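Local coordinates for protein amidase, hydantoinase/carbamoylase family (Paraburkholderia phymatum, PDB 6C0D) that probably hydrolyses the carbamoyl carbon–nitrogen bond of N-carbamoyl-L-amino acids, as a homodimeric, metal-dependent amidase of the peptidase M20 family, at residues A[14-19]-A[401-406]; A[23-28]-A[100-105]; A[38-43]-A[48-53]; A[52-57]-A[107-112]; A[87-92]-A[366-371]. One frame throughout, in Å; residues are numbered along the deposited sequence.

Interaction 1: residues A[14-19]-A[401-406]; sequences PRIDPI and HIVLGC. With EDO (1,2-ethanediol), chain K.
Pro18 meets Val403 at one corner of its puckered pyrrolidine ring: Pro18 CB sits midway between the two methyls, 3.9 Å from both Val403 CG1 and Val403 CG2. The flat group next to it, the Asp17 carboxylate, takes no part in this apolar patch, and its two oxygens are used separately. Its OD1 accepts a weak, bent bond from Ile19 N (3.0 Å, 124°) and another from Arg20 N, making Asp17 the N-cap of helix 18-30. Its OD2 takes the hydroxyl O2 of a 1,2-ethanediol, probably left by the crystallisation liquor.

One residue before the cap, Ile16 carries the deeper half of the contact. Its CG1 lies between the backbone N and the carbonyl carbon (chi1 70°) and the chain then runs out extended, which pushes CD1 against Cys406 CB at 3.7 Å. Cys406 SG and Val403 O each lie 4.0 Å from Ile16 CD1, so the methyl end rests on the helix surface between two residues one turn apart.

This packing joins the N-terminal loop and the start of helix 18-30 to helix 399-419. Leu21 and Leu22 carry it further along helix 18-30, while helix 102-117 flanks it, with Glu110 OE2 receiving Asp17 N and Tyr107 touching Cys406.

Interaction 2: residues A[23-28]-A[100-105]; sequences DDLKTL and DGALGV. With ZN (zinc ion), chain B.
Just after the zinc ligand Asp100, the first turn of helix 102-117 takes two leucines of helix 18-30 onto Ala102. Leu28, with CG anti to its backbone N (chi1 -179°), lays CD2 against Ala102 CB at 3.7 Å. Leu25 comes in one turn earlier and uses the other part of the same residue: its CD2 lies 3.7 Å from Ala102 O and 4.1 Å from Leu103 CA, covering backbone more than side chain.

Gly101 occupies the N-cap position, with a positive phi (85°), a conformation suited to glycine, beside Asp100 O. The turn it makes separates the greasy helix start from the metal site of this M20 peptidase fold. There Asp100 OD1 binds zinc at 2.2 Å, and His89, His196 and two waters complete the shell of five. Asp100 OD2 stays 3.7 Å from the zinc and accepts a weak bond from water 1 (3.3 Å). Asp100 is predicted to bridge to a second metal, with Glu135 and His391 as its other ligands.

Around the contact, Trp53 of helix 45-60 touches Leu28, and Ile402 of helix 399-419 touches Leu25 and Leu103.

Interaction 3: residues A[38-43]-A[48-53]; sequences VVRLSL and IDARRW
Arg40 touches Ala50 with its aliphatic part: CD lies 3.7 Å from Ala50 CB, and NE follows at 4.2 Å from the same methyl. The chain leaves the backbone extended and bends only at chi3 (64°), which sets the guanidinium obliquely to Ala50 and turns it toward Ser90 O and Phe31 O. A second small patch joins Leu43 to Ile48. Their methyls Leu43 CD2 and Ile48 CD1 meet at 4.1 Å, the two chains slanting past each other, while Ile48 CG1 sits 3.9 Å from Leu43 O. Although the CB of Leu43 starts off away from the helix, its branch end swings back to make this touch.

The next shell positions both residues. Buried Arg40 is gripped by carbonyls: NE donates to Ser90 O and NH1 to Phe31 O, while its backbone N bonds to Thr92 OG1. Leu43, whose phi of 70° puts it in left-handed backbone space, is held at N by Asp47 OD2, the same oxygen that forms a salt bridge with Arg51 NE. Thus one carboxylate at the start of the helix fixes both the incoming loop and a side chain of the next turn. Along the helix itself, Ile48 CG2 stands 3.6 Å above the centre of the Arg52 guanidinium plane.

Segment 38-43 is the connection from strand 37-38 into helix 45-60, folding back on the helix it feeds. Leu28 of helix 18-30 packs on Arg40, Phe31 on Ala50, and helix 167-173 receives Leu43 through Leu167, Ala170 and Leu171.

Interaction 4: residues A[52-57]-A[107-112]; sequences RWLAGR and YGLEIA. With EDO (1,2-ethanediol), chain L.
Leu109 points toward helix 45-60, and its two methyls straddle Arg57. With CG anti to the backbone N (chi1 -178°), the fork opens so that CD2 lies 3.8 Å from Arg57 CB while CD1 rests 3.9 Å from Arg57 O. Leu54, one turn back, adds a looser touch, its CD1 4.5 Å from Leu109 CD2. The contact is therefore one leucine inserted from helix 102-117 against the base of an arginine and the end of another leucine.

Arg57 starts with CG beside its backbone N (chi1 -67°), which places that carbon over the Trp53 ring, 3.4 Å above its plane and offset toward the rim. Bends at chi2 and chi3 then carry the guanidinium to Asp24. Three helices of the alpha/beta metal-binding domain meet here: Arg57 NE makes a salt bridge with Asp24 OD1, and Asp24 OD2 pairs with Arg113, so a single buried carboxylate of helix 18-30 gathers an arginine from each of the other two helices. A 1,2-ethanediol, probably from the crystallisation liquor, lies near the guanidinium plane at its edge, with O1 in a weak bond 3.5 Å from Arg57 NH2.

Both helices also touch strand 125-130, Leu54 through Ser130 and Ala112 through Val126 and Val128. Beyond Leu109, Glu110 forms salt bridges to Arg20 through OE2 and to Arg113 through OE1.

Interaction 5: residues A[87-92]-A[366-371]; sequences GSHSDT and SHDAQV. With ZN (zinc ion), chain B.
His89 directs its ring to the zinc from a chi1 of 59°, CG lying between backbone N and carbonyl carbon, and Asp368, with CG beside its own N (chi1 -71°), sends OD2 to within 3.9 Å of His89 CB. This is the zinc site of the M20 fold, where the His-x-Asp sequence His89-Ser90-Asp91 lies at the C-terminal end region of the strand running through Gly87 and Ser88 and meets the start of helix 368-372. The touch itself is slight: Asp368 OD2 approaches the His89 ring obliquely and also lies 4.3 Å from Ser88 C.

The imidazole is held at ND1, which donates to Asp91 O (3.0 Å, 143°), an acceptor in the ring plane; the bond sets the ring's rotation and presents NE2 to zinc at 2.1 Å. Asp100 and His196 share the metal with it. In the second shell, Asp91 OD2 is held by Glu135 N, and Asp368 OD1 by Ser144 OG, so the acid is steadied on its other oxygen.

Metal and helix start are tied together through solvent. Water 2 lies 2.3 Å from the zinc and is hydrogen-bonded in the ring plane of His367, 2.6 Å from His367 ND1.

Interactions 2, 3, 4 and 5 are essentially buried, whereas interaction 1 lies nearer the surface. Helix 18-30 serves interactions 1 and 2, helix 102-117 serves 2 and 4, and helix 45-60 serves 3 and 4, so the first four contacts are bound into one helical layer. Between their segments the touches are apolar, with salt bridges beside them, such as the Asp24–Arg57 pair that joins interactions 2 and 4. Interaction 5 is instead built round metal ligands. Interaction 3 is joined to 87-92 by hydrogen bonds, while interactions 2 and 5 each give a ligand to the same zinc and share both its waters.

Interaction 1: residues A[14-19]-A[401-406]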
# COMPACT_ATOMS: atom_id res chain seq x y z
N PRO A 14 49.61 22.72 -8.28
CA PRO A 14 49.47 21.82 -9.43
C PRO A 14 48.37 22.29 -10.36
O PRO A 14 47.49 23.06 -9.98
CB PRO A 14 49.10 20.47 -8.80
CG PRO A 14 49.30 20.65 -7.33
CD PRO A 14 49.18 22.09 -7.03
N ARG A 15 48.41 21.77 -11.59
CA ARG A 15 47.44 22.12 -12.63
C ARG A 15 46.90 20.82 -13.22
O ARG A 15 47.65 20.06 -13.84
CB ARG A 15 48.09 22.99 -13.70
N ILE A 16 45.60 20.55 -13.03
CA ILE A 16 45.04 19.35 -13.63
C ILE A 16 44.96 19.53 -15.14
O ILE A 16 45.05 20.63 -15.68
CB ILE A 16 43.65 18.99 -13.06
CG1 ILE A 16 42.61 20.02 -13.54
CG2 ILE A 16 43.71 18.91 -11.54
CD1 ILE A 16 41.15 19.57 -13.29
N ASP A 17 44.77 18.41 -15.82
CA ASP A 17 44.55 18.43 -17.27
C ASP A 17 43.07 18.14 -17.46
O ASP A 17 42.63 16.99 -17.29
CB ASP A 17 45.42 17.37 -17.96
CG ASP A 17 45.18 17.30 -19.47
OD1 ASP A 17 44.15 17.79 -19.95
OD2 ASP A 17 46.04 16.72 -20.17
N PRO A 18 42.24 19.14 -17.77
CA PRO A 18 40.79 18.90 -17.81
C PRO A 18 40.37 17.97 -18.93
O PRO A 18 39.37 17.26 -18.78
CB PRO A 18 40.20 20.31 -17.98
CG PRO A 18 41.30 21.10 -18.66
CD PRO A 18 42.59 20.54 -18.08
N ILE A 19 41.12 17.95 -20.03
CA ILE A 19 40.77 17.05 -21.13
C ILE A 19 41.02 15.61 -20.71
O ILE A 19 40.18 14.72 -20.91
CB ILE A 19 41.56 17.42 -22.39
CG1 ILE A 19 41.19 18.84 -22.86
CG2 ILE A 19 41.28 16.42 -23.52
CD1 ILE A 19 42.03 19.32 -24.04
N HIS A 401 31.54 22.17 -14.42
CA HIS A 401 31.48 21.96 -12.97
C HIS A 401 32.21 20.69 -12.54
O HIS A 401 32.74 20.64 -11.42
CB HIS A 401 30.01 21.94 -12.52
CG HIS A 401 29.29 23.22 -12.83
ND1 HIS A 401 27.91 23.30 -12.90
CD2 HIS A 401 29.76 24.46 -13.10
CE1 HIS A 401 27.57 24.54 -13.22
NE2 HIS A 401 28.67 25.26 -13.34
N ILE A 402 32.25 19.67 -13.40
CA ILE A 402 33.12 18.52 -13.13
C ILE A 402 34.58 18.97 -13.03
O ILE A 402 35.32 18.56 -12.13
CB ILE A 402 32.94 17.45 -14.22
CG1 ILE A 402 31.50 16.94 -14.24
CG2 ILE A 402 33.97 16.30 -14.02
CD1 ILE A 402 31.16 16.05 -15.47
N VAL A 403 35.00 19.82 -13.98
CA VAL A 403 36.37 20.33 -13.99
C VAL A 403 36.64 21.18 -12.75
O VAL A 403 37.67 21.03 -12.09
CB VAL A 403 36.62 21.14 -15.28
CG1 VAL A 403 37.95 21.92 -15.19
CG2 VAL A 403 36.61 20.19 -16.48
N LEU A 404 35.73 22.10 -12.42
CA LEU A 404 35.95 22.94 -11.24
C LEU A 404 36.07 22.11 -9.96
O LEU A 404 36.94 22.36 -9.11
CB LEU A 404 34.82 23.97 -11.09
CG LEU A 404 34.88 24.84 -9.83
CD1 LEU A 404 36.18 25.67 -9.81
CD2 LEU A 404 33.65 25.75 -9.68
N GLY A 405 35.20 21.11 -9.80
CA GLY A 405 35.30 20.23 -8.64
C GLY A 405 36.68 19.61 -8.52
O GLY A 405 37.24 19.50 -7.42
N CYS A 406 37.25 19.19 -9.64
CA CYS A 406 38.56 18.55 -9.60
C CYS A 406 39.65 19.57 -9.32
O CYS A 406 40.62 19.27 -8.61
CB CYS A 406 38.84 17.83 -10.91
SG CYS A 406 40.23 16.63 -10.77
C1 EDO K . 44.72 12.79 -22.34
O1 EDO K . 45.72 11.91 -21.79
C2 EDO K . 45.40 13.97 -23.04
O2 EDO K . 44.96 15.21 -22.46

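Interaction 2: residues A[23-28]-A[100-105]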
# COMPACT_ATOMS: atom_id res chain seq x y z
N ASP A 23 38.21 12.73 -20.42
CA ASP A 23 38.40 11.53 -21.24
C ASP A 23 38.31 10.26 -20.39
O ASP A 23 37.67 9.28 -20.79
CB ASP A 23 39.76 11.56 -21.96
CG ASP A 23 39.82 12.58 -23.11
OD1 ASP A 23 38.78 13.21 -23.44
OD2 ASP A 23 40.92 12.74 -23.69
N ASP A 24 38.96 10.26 -19.22
CA ASP A 24 38.90 9.10 -18.34
C ASP A 24 37.49 8.88 -17.79
O ASP A 24 37.03 7.73 -17.69
CB ASP A 24 39.89 9.23 -17.18
CG ASP A 24 41.32 8.85 -17.56
OD1 ASP A 24 41.52 8.20 -18.61
OD2 ASP A 24 42.23 9.20 -16.80
N LEU A 25 36.78 9.95 -17.42
CA LEU A 25 35.41 9.78 -16.96
C LEU A 25 34.54 9.16 -18.05
O LEU A 25 33.70 8.30 -17.76
CB LEU A 25 34.81 11.12 -16.51
CG LEU A 25 35.18 11.48 -15.08
CD1 LEU A 25 34.72 12.90 -14.83
CD2 LEU A 25 34.54 10.52 -14.08
N LYS A 26 34.73 9.58 -19.30
CA LYS A 26 33.90 9.06 -20.37
C LYS A 26 34.31 7.65 -20.76
O LYS A 26 33.45 6.85 -21.14
CB LYS A 26 33.97 9.99 -21.59
CG LYS A 26 33.36 11.34 -21.29
CD LYS A 26 33.52 12.30 -22.45
CE LYS A 26 32.98 13.68 -22.10
NZ LYS A 26 33.10 14.62 -23.26
N THR A 27 35.60 7.31 -20.64
CA THR A 27 36.02 5.94 -20.88
C THR A 27 35.43 5.00 -19.83
O THR A 27 34.91 3.93 -20.17
CB THR A 27 37.54 5.84 -20.91
OG1 THR A 27 38.04 6.65 -21.99
CG2 THR A 27 37.98 4.38 -21.13
N LEU A 28 35.45 5.41 -18.55
CA LEU A 28 34.85 4.58 -17.52
C LEU A 28 33.35 4.41 -17.76
O LEU A 28 32.80 3.31 -17.59
CB LEU A 28 35.13 5.18 -16.13
CG LEU A 28 34.59 4.41 -14.92
CD1 LEU A 28 35.00 2.92 -14.96
CD2 LEU A 28 35.05 5.05 -13.62
N ASP A 100 28.04 8.97 -10.21
CA ASP A 100 28.00 8.51 -8.83
C ASP A 100 29.12 7.51 -8.61
O ASP A 100 29.14 6.44 -9.23
CB ASP A 100 26.65 7.87 -8.50
CG ASP A 100 26.49 7.56 -7.00
OD1 ASP A 100 27.49 7.17 -6.34
OD2 ASP A 100 25.37 7.72 -6.46
N GLY A 101 30.04 7.86 -7.72
CA GLY A 101 31.20 7.04 -7.46
C GLY A 101 32.33 7.28 -8.44
O GLY A 101 33.45 7.59 -8.01
N ALA A 102 32.06 7.17 -9.74
CA ALA A 102 33.09 7.37 -10.76
C ALA A 102 33.79 8.71 -10.59
O ALA A 102 35.01 8.81 -10.78
CB ALA A 102 32.46 7.27 -12.15
N LEU A 103 33.04 9.76 -10.24
CA LEU A 103 33.64 11.08 -10.09
C LEU A 103 34.86 11.05 -9.17
O LEU A 103 35.93 11.54 -9.52
CB LEU A 103 32.60 12.06 -9.55
CG LEU A 103 33.11 13.51 -9.54
CD1 LEU A 103 32.69 14.20 -10.86
CD2 LEU A 103 32.57 14.29 -8.33
N GLY A 104 34.70 10.48 -7.97
CA GLY A 104 35.79 10.56 -7.00
C GLY A 104 36.94 9.63 -7.34
O GLY A 104 38.10 9.94 -7.03
N VAL A 105 36.66 8.50 -7.98
CA VAL A 105 37.73 7.61 -8.43
C VAL A 105 38.61 8.31 -9.45
O VAL A 105 39.85 8.31 -9.34
CB VAL A 105 37.16 6.29 -9.00
CG1 VAL A 105 38.31 5.43 -9.55
CG2 VAL A 105 36.38 5.53 -7.93
ZN ZN B . 28.33 6.89 -4.37
O HOH W 1 26.43 6.29 -3.68
O HOH W 2 29.11 6.90 -2.25

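Interaction 3: residues A[38-43]-A[48-53]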
# COMPACT_ATOMS: atom_id res chain seq x y z
N VAL A 38 24.53 3.91 -16.38
CA VAL A 38 25.57 2.89 -16.35
C VAL A 38 25.09 1.74 -15.48
O VAL A 38 24.60 1.96 -14.37
CB VAL A 38 26.91 3.45 -15.82
CG1 VAL A 38 27.89 2.32 -15.57
CG2 VAL A 38 27.49 4.46 -16.79
N VAL A 39 25.21 0.52 -15.98
CA VAL A 39 24.90 -0.68 -15.21
C VAL A 39 26.21 -1.43 -15.02
O VAL A 39 26.76 -2.00 -15.98
CB VAL A 39 23.85 -1.55 -15.90
CG1 VAL A 39 23.70 -2.88 -15.17
CG2 VAL A 39 22.52 -0.81 -15.95
N ARG A 40 26.72 -1.42 -13.79
CA ARG A 40 28.04 -1.99 -13.53
C ARG A 40 28.04 -2.51 -12.09
O ARG A 40 28.60 -1.90 -11.17
CB ARG A 40 29.14 -0.95 -13.77
CG ARG A 40 30.55 -1.51 -13.83
CD ARG A 40 31.54 -0.51 -14.41
NE ARG A 40 31.67 0.67 -13.57
CZ ARG A 40 31.50 1.92 -13.99
NH1 ARG A 40 31.20 2.17 -15.26
NH2 ARG A 40 31.64 2.93 -13.14
N LEU A 41 27.40 -3.67 -11.90
CA LEU A 41 27.29 -4.25 -10.57
C LEU A 41 28.60 -4.91 -10.15
O LEU A 41 29.28 -5.54 -10.97
CB LEU A 41 26.16 -5.28 -10.52
CG LEU A 41 24.78 -4.86 -11.03
CD1 LEU A 41 23.73 -5.90 -10.67
CD2 LEU A 41 24.39 -3.49 -10.50
N SER A 42 28.95 -4.77 -8.87
CA SER A 42 30.20 -5.31 -8.34
C SER A 42 30.45 -6.74 -8.81
O SER A 42 29.59 -7.61 -8.69
CB SER A 42 30.17 -5.28 -6.81
OG SER A 42 30.09 -3.97 -6.32
N LEU A 43 31.65 -6.97 -9.34
CA LEU A 43 32.21 -8.27 -9.73
C LEU A 43 31.53 -8.88 -10.95
O LEU A 43 31.86 -10.02 -11.32
CB LEU A 43 32.17 -9.28 -8.58
CG LEU A 43 32.80 -8.78 -7.28
CD1 LEU A 43 32.64 -9.82 -6.19
CD2 LEU A 43 34.26 -8.43 -7.50
N ILE A 48 34.42 -6.05 -13.73
CA ILE A 48 35.80 -6.51 -13.71
C ILE A 48 36.58 -5.88 -14.87
O ILE A 48 37.73 -5.47 -14.70
CB ILE A 48 35.87 -8.05 -13.75
CG1 ILE A 48 35.29 -8.63 -12.46
CG2 ILE A 48 37.31 -8.51 -13.95
CD1 ILE A 48 35.91 -8.07 -11.19
N ASP A 49 35.96 -5.80 -16.05
CA ASP A 49 36.61 -5.17 -17.20
C ASP A 49 37.00 -3.73 -16.88
O ASP A 49 38.12 -3.30 -17.18
CB ASP A 49 35.68 -5.19 -18.42
CG ASP A 49 35.60 -6.54 -19.08
OD1 ASP A 49 36.52 -7.37 -18.92
OD2 ASP A 49 34.60 -6.76 -19.79
N ALA A 50 36.08 -2.99 -16.27
CA ALA A 50 36.36 -1.60 -15.90
C ALA A 50 37.47 -1.52 -14.87
O ALA A 50 38.28 -0.59 -14.90
CB ALA A 50 35.09 -0.95 -15.37
N ARG A 51 37.53 -2.49 -13.96
CA ARG A 51 38.57 -2.49 -12.94
C ARG A 51 39.94 -2.77 -13.54
O ARG A 51 40.94 -2.17 -13.13
CB ARG A 51 38.24 -3.50 -11.84
CG ARG A 51 37.09 -3.04 -10.98
CD ARG A 51 36.69 -3.94 -9.79
NE ARG A 51 35.41 -3.40 -9.37
CZ ARG A 51 35.25 -2.43 -8.48
NH1 ARG A 51 36.28 -1.94 -7.79
NH2 ARG A 51 34.03 -1.96 -8.27
N ARG A 52 40.01 -3.67 -14.52
CA ARG A 52 41.28 -3.91 -15.19
C ARG A 52 41.73 -2.66 -15.93
O ARG A 52 42.92 -2.29 -15.88
CB ARG A 52 41.16 -5.10 -16.13
CG ARG A 52 41.02 -6.41 -15.39
CD ARG A 52 40.72 -7.58 -16.32
NE ARG A 52 40.65 -8.82 -15.56
CZ ARG A 52 39.95 -9.88 -15.92
NH1 ARG A 52 39.23 -9.85 -17.04
NH2 ARG A 52 39.95 -10.97 -15.17
N TRP A 53 40.81 -1.98 -16.62
CA TRP A 53 41.16 -0.73 -17.28
C TRP A 53 41.67 0.29 -16.27
O TRP A 53 42.71 0.92 -16.46
CB TRP A 53 39.96 -0.18 -18.05
CG TRP A 53 40.19 1.23 -18.53
CD1 TRP A 53 40.85 1.62 -19.66
CD2 TRP A 53 39.78 2.44 -17.87
NE1 TRP A 53 40.88 2.99 -19.75
CE2 TRP A 53 40.23 3.52 -18.66
CE3 TRP A 53 39.08 2.71 -16.69
CZ2 TRP A 53 39.99 4.85 -18.32
CZ3 TRP A 53 38.84 4.04 -16.35
CH2 TRP A 53 39.30 5.09 -17.16

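Interaction 4: residues A[52-57]-A[107-112]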
# COMPACT_ATOMS: atom_id res chain seq x y z
N ARG A 52 40.01 -3.67 -14.52
CA ARG A 52 41.28 -3.91 -15.19
C ARG A 52 41.73 -2.66 -15.93
O ARG A 52 42.92 -2.29 -15.88
CB ARG A 52 41.16 -5.10 -16.13
CG ARG A 52 41.02 -6.41 -15.39
CD ARG A 52 40.72 -7.58 -16.32
NE ARG A 52 40.65 -8.82 -15.56
CZ ARG A 52 39.95 -9.88 -15.92
NH1 ARG A 52 39.23 -9.85 -17.04
NH2 ARG A 52 39.95 -10.97 -15.17
N TRP A 53 40.81 -1.98 -16.62
CA TRP A 53 41.16 -0.73 -17.28
C TRP A 53 41.67 0.29 -16.27
O TRP A 53 42.71 0.92 -16.46
CB TRP A 53 39.96 -0.18 -18.05
CG TRP A 53 40.19 1.23 -18.53
CD1 TRP A 53 40.85 1.62 -19.66
CD2 TRP A 53 39.78 2.44 -17.87
NE1 TRP A 53 40.88 2.99 -19.75
CE2 TRP A 53 40.23 3.52 -18.66
CE3 TRP A 53 39.08 2.71 -16.69
CZ2 TRP A 53 39.99 4.85 -18.32
CZ3 TRP A 53 38.84 4.04 -16.35
CH2 TRP A 53 39.30 5.09 -17.16
N LEU A 54 40.94 0.43 -15.16
CA LEU A 54 41.33 1.41 -14.14
C LEU A 54 42.71 1.10 -13.57
O LEU A 54 43.52 2.01 -13.36
CB LEU A 54 40.28 1.43 -13.03
CG LEU A 54 40.59 2.40 -11.90
CD1 LEU A 54 40.58 3.84 -12.44
CD2 LEU A 54 39.58 2.21 -10.78
N ALA A 55 42.98 -0.17 -13.29
CA ALA A 55 44.29 -0.51 -12.75
C ALA A 55 45.39 -0.17 -13.75
O ALA A 55 46.47 0.28 -13.37
CB ALA A 55 44.33 -2.00 -12.37
N GLY A 56 45.11 -0.36 -15.04
CA GLY A 56 46.07 0.02 -16.06
C GLY A 56 46.33 1.51 -16.09
O GLY A 56 47.47 1.95 -16.25
N ARG A 57 45.27 2.32 -15.93
CA ARG A 57 45.44 3.77 -15.88
C ARG A 57 46.24 4.19 -14.66
O ARG A 57 47.05 5.13 -14.74
CB ARG A 57 44.07 4.48 -15.87
CG ARG A 57 43.28 4.33 -17.17
CD ARG A 57 44.07 4.90 -18.36
NE ARG A 57 43.94 6.36 -18.48
CZ ARG A 57 44.91 7.16 -18.90
NH1 ARG A 57 46.10 6.67 -19.22
NH2 ARG A 57 44.68 8.47 -19.00
N TYR A 107 38.68 11.60 -10.19
CA TYR A 107 39.34 12.74 -9.54
C TYR A 107 40.62 12.28 -8.85
O TYR A 107 41.67 12.92 -8.97
CB TYR A 107 38.44 13.40 -8.48
CG TYR A 107 37.43 14.44 -8.93
CD1 TYR A 107 36.93 14.48 -10.23
CD2 TYR A 107 36.94 15.37 -8.01
CE1 TYR A 107 35.97 15.42 -10.61
CE2 TYR A 107 35.99 16.31 -8.37
CZ TYR A 107 35.50 16.33 -9.67
OH TYR A 107 34.57 17.27 -10.04
N GLY A 108 40.55 11.18 -8.09
CA GLY A 108 41.74 10.71 -7.40
C GLY A 108 42.88 10.43 -8.35
O GLY A 108 44.01 10.84 -8.13
N LEU A 109 42.57 9.76 -9.46
CA LEU A 109 43.59 9.47 -10.47
C LEU A 109 44.18 10.76 -11.03
O LEU A 109 45.41 10.89 -11.15
CB LEU A 109 42.96 8.63 -11.59
CG LEU A 109 43.82 8.15 -12.75
CD1 LEU A 109 44.94 7.25 -12.23
CD2 LEU A 109 42.93 7.40 -13.77
N GLU A 110 43.33 11.71 -11.41
CA GLU A 110 43.86 12.93 -12.01
C GLU A 110 44.66 13.73 -11.00
O GLU A 110 45.68 14.35 -11.34
CB GLU A 110 42.72 13.79 -12.56
CG GLU A 110 43.21 15.14 -13.12
CD GLU A 110 44.20 15.00 -14.27
OE1 GLU A 110 44.21 13.95 -14.94
OE2 GLU A 110 44.98 15.96 -14.49
N ILE A 111 44.20 13.76 -9.75
CA ILE A 111 44.93 14.49 -8.72
C ILE A 111 46.29 13.87 -8.48
O ILE A 111 47.29 14.58 -8.36
CB ILE A 111 44.10 14.57 -7.43
CG1 ILE A 111 42.85 15.44 -7.69
CG2 ILE A 111 44.94 15.15 -6.27
CD1 ILE A 111 41.78 15.31 -6.61
N ALA A 112 46.36 12.53 -8.46
CA ALA A 112 47.67 11.87 -8.35
C ALA A 112 48.57 12.26 -9.51
O ALA A 112 49.75 12.59 -9.31
CB ALA A 112 47.49 10.36 -8.28
C1 EDO L . 48.79 10.71 -18.74
O1 EDO L . 47.81 9.91 -19.43
C2 EDO L . 49.58 9.90 -17.70
O2 EDO L . 49.11 8.54 -17.64

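Interaction 5: residues A[87-92]-A[366-371]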
# COMPACT_ATOMS: atom_id res chain seq x y z
N GLY A 87 39.62 8.65 -3.20
CA GLY A 87 38.90 7.65 -3.96
C GLY A 87 37.41 7.73 -3.76
O GLY A 87 36.88 8.69 -3.22
N SER A 88 36.74 6.68 -4.24
CA SER A 88 35.31 6.51 -4.10
C SER A 88 35.01 5.08 -4.52
O SER A 88 35.81 4.19 -4.23
CB SER A 88 34.53 7.53 -4.93
OG SER A 88 33.15 7.52 -4.58
N HIS A 89 33.88 4.84 -5.20
CA HIS A 89 33.54 3.51 -5.69
C HIS A 89 33.23 3.59 -7.18
O HIS A 89 32.85 4.64 -7.69
CB HIS A 89 32.32 2.94 -4.95
CG HIS A 89 31.09 3.79 -5.08
ND1 HIS A 89 30.07 3.49 -5.96
CD2 HIS A 89 30.74 4.95 -4.47
CE1 HIS A 89 29.13 4.42 -5.87
NE2 HIS A 89 29.51 5.31 -4.97
N SER A 90 33.38 2.48 -7.90
CA SER A 90 33.01 2.48 -9.31
C SER A 90 31.94 1.45 -9.65
O SER A 90 31.60 1.30 -10.83
CB SER A 90 34.25 2.27 -10.20
OG SER A 90 34.90 1.04 -9.89
N ASP A 91 31.39 0.74 -8.66
CA ASP A 91 30.24 -0.11 -8.88
C ASP A 91 28.97 0.74 -8.82
O ASP A 91 28.94 1.82 -8.24
CB ASP A 91 30.16 -1.24 -7.84
CG ASP A 91 29.89 -0.73 -6.41
OD1 ASP A 91 30.69 0.08 -5.89
OD2 ASP A 91 28.88 -1.14 -5.81
N THR A 92 27.91 0.22 -9.43
CA THR A 92 26.64 0.94 -9.49
C THR A 92 25.53 0.09 -8.89
O THR A 92 25.68 -1.11 -8.64
CB THR A 92 26.26 1.28 -10.94
OG1 THR A 92 25.87 0.08 -11.61
CG2 THR A 92 27.43 1.94 -11.67
N SER A 366 24.77 7.96 2.58
CA SER A 366 25.93 7.25 3.10
C SER A 366 26.98 7.05 2.02
O SER A 366 26.69 7.05 0.82
CB SER A 366 25.50 5.89 3.69
OG SER A 366 24.78 5.11 2.75
N HIS A 367 28.23 6.89 2.45
CA HIS A 367 29.39 6.79 1.56
C HIS A 367 30.47 5.98 2.25
O HIS A 367 30.46 5.83 3.47
CB HIS A 367 29.99 8.17 1.21
CG HIS A 367 29.01 9.11 0.60
ND1 HIS A 367 28.57 8.98 -0.70
CD2 HIS A 367 28.36 10.19 1.12
CE1 HIS A 367 27.69 9.94 -0.96
NE2 HIS A 367 27.56 10.69 0.12
N ASP A 368 31.41 5.47 1.46
CA ASP A 368 32.59 4.81 2.03
C ASP A 368 33.29 5.68 3.06
O ASP A 368 33.87 5.17 4.02
CB ASP A 368 33.58 4.43 0.92
CG ASP A 368 33.07 3.29 0.07
OD1 ASP A 368 32.79 2.22 0.62
OD2 ASP A 368 32.95 3.48 -1.16
N ALA A 369 33.25 7.01 2.89
CA ALA A 369 33.92 7.90 3.83
C ALA A 369 33.40 7.73 5.25
O ALA A 369 34.13 8.00 6.21
CB ALA A 369 33.74 9.36 3.39
N GLN A 370 32.14 7.31 5.42
CA GLN A 370 31.65 7.14 6.78
C GLN A 370 32.34 5.98 7.48
O GLN A 370 32.46 5.97 8.72
CB GLN A 370 30.13 6.95 6.79
CG GLN A 370 29.68 5.55 6.50
CD GLN A 370 28.19 5.50 6.24
OE1 GLN A 370 27.61 6.47 5.77
NE2 GLN A 370 27.57 4.36 6.56
N VAL A 371 32.77 4.97 6.72
CA VAL A 371 33.52 3.85 7.28
C VAL A 371 34.97 4.27 7.56
O VAL A 371 35.53 3.99 8.63
CB VAL A 371 33.46 2.65 6.33
CG1 VAL A 371 34.44 1.53 6.74
CG2 VAL A 371 32.03 2.10 6.24
ZN ZN B . 28.33 6.89 -4.37
O HOH W 2 29.11 6.90 -2.25
O HOH W 1 26.43 6.29 -3.68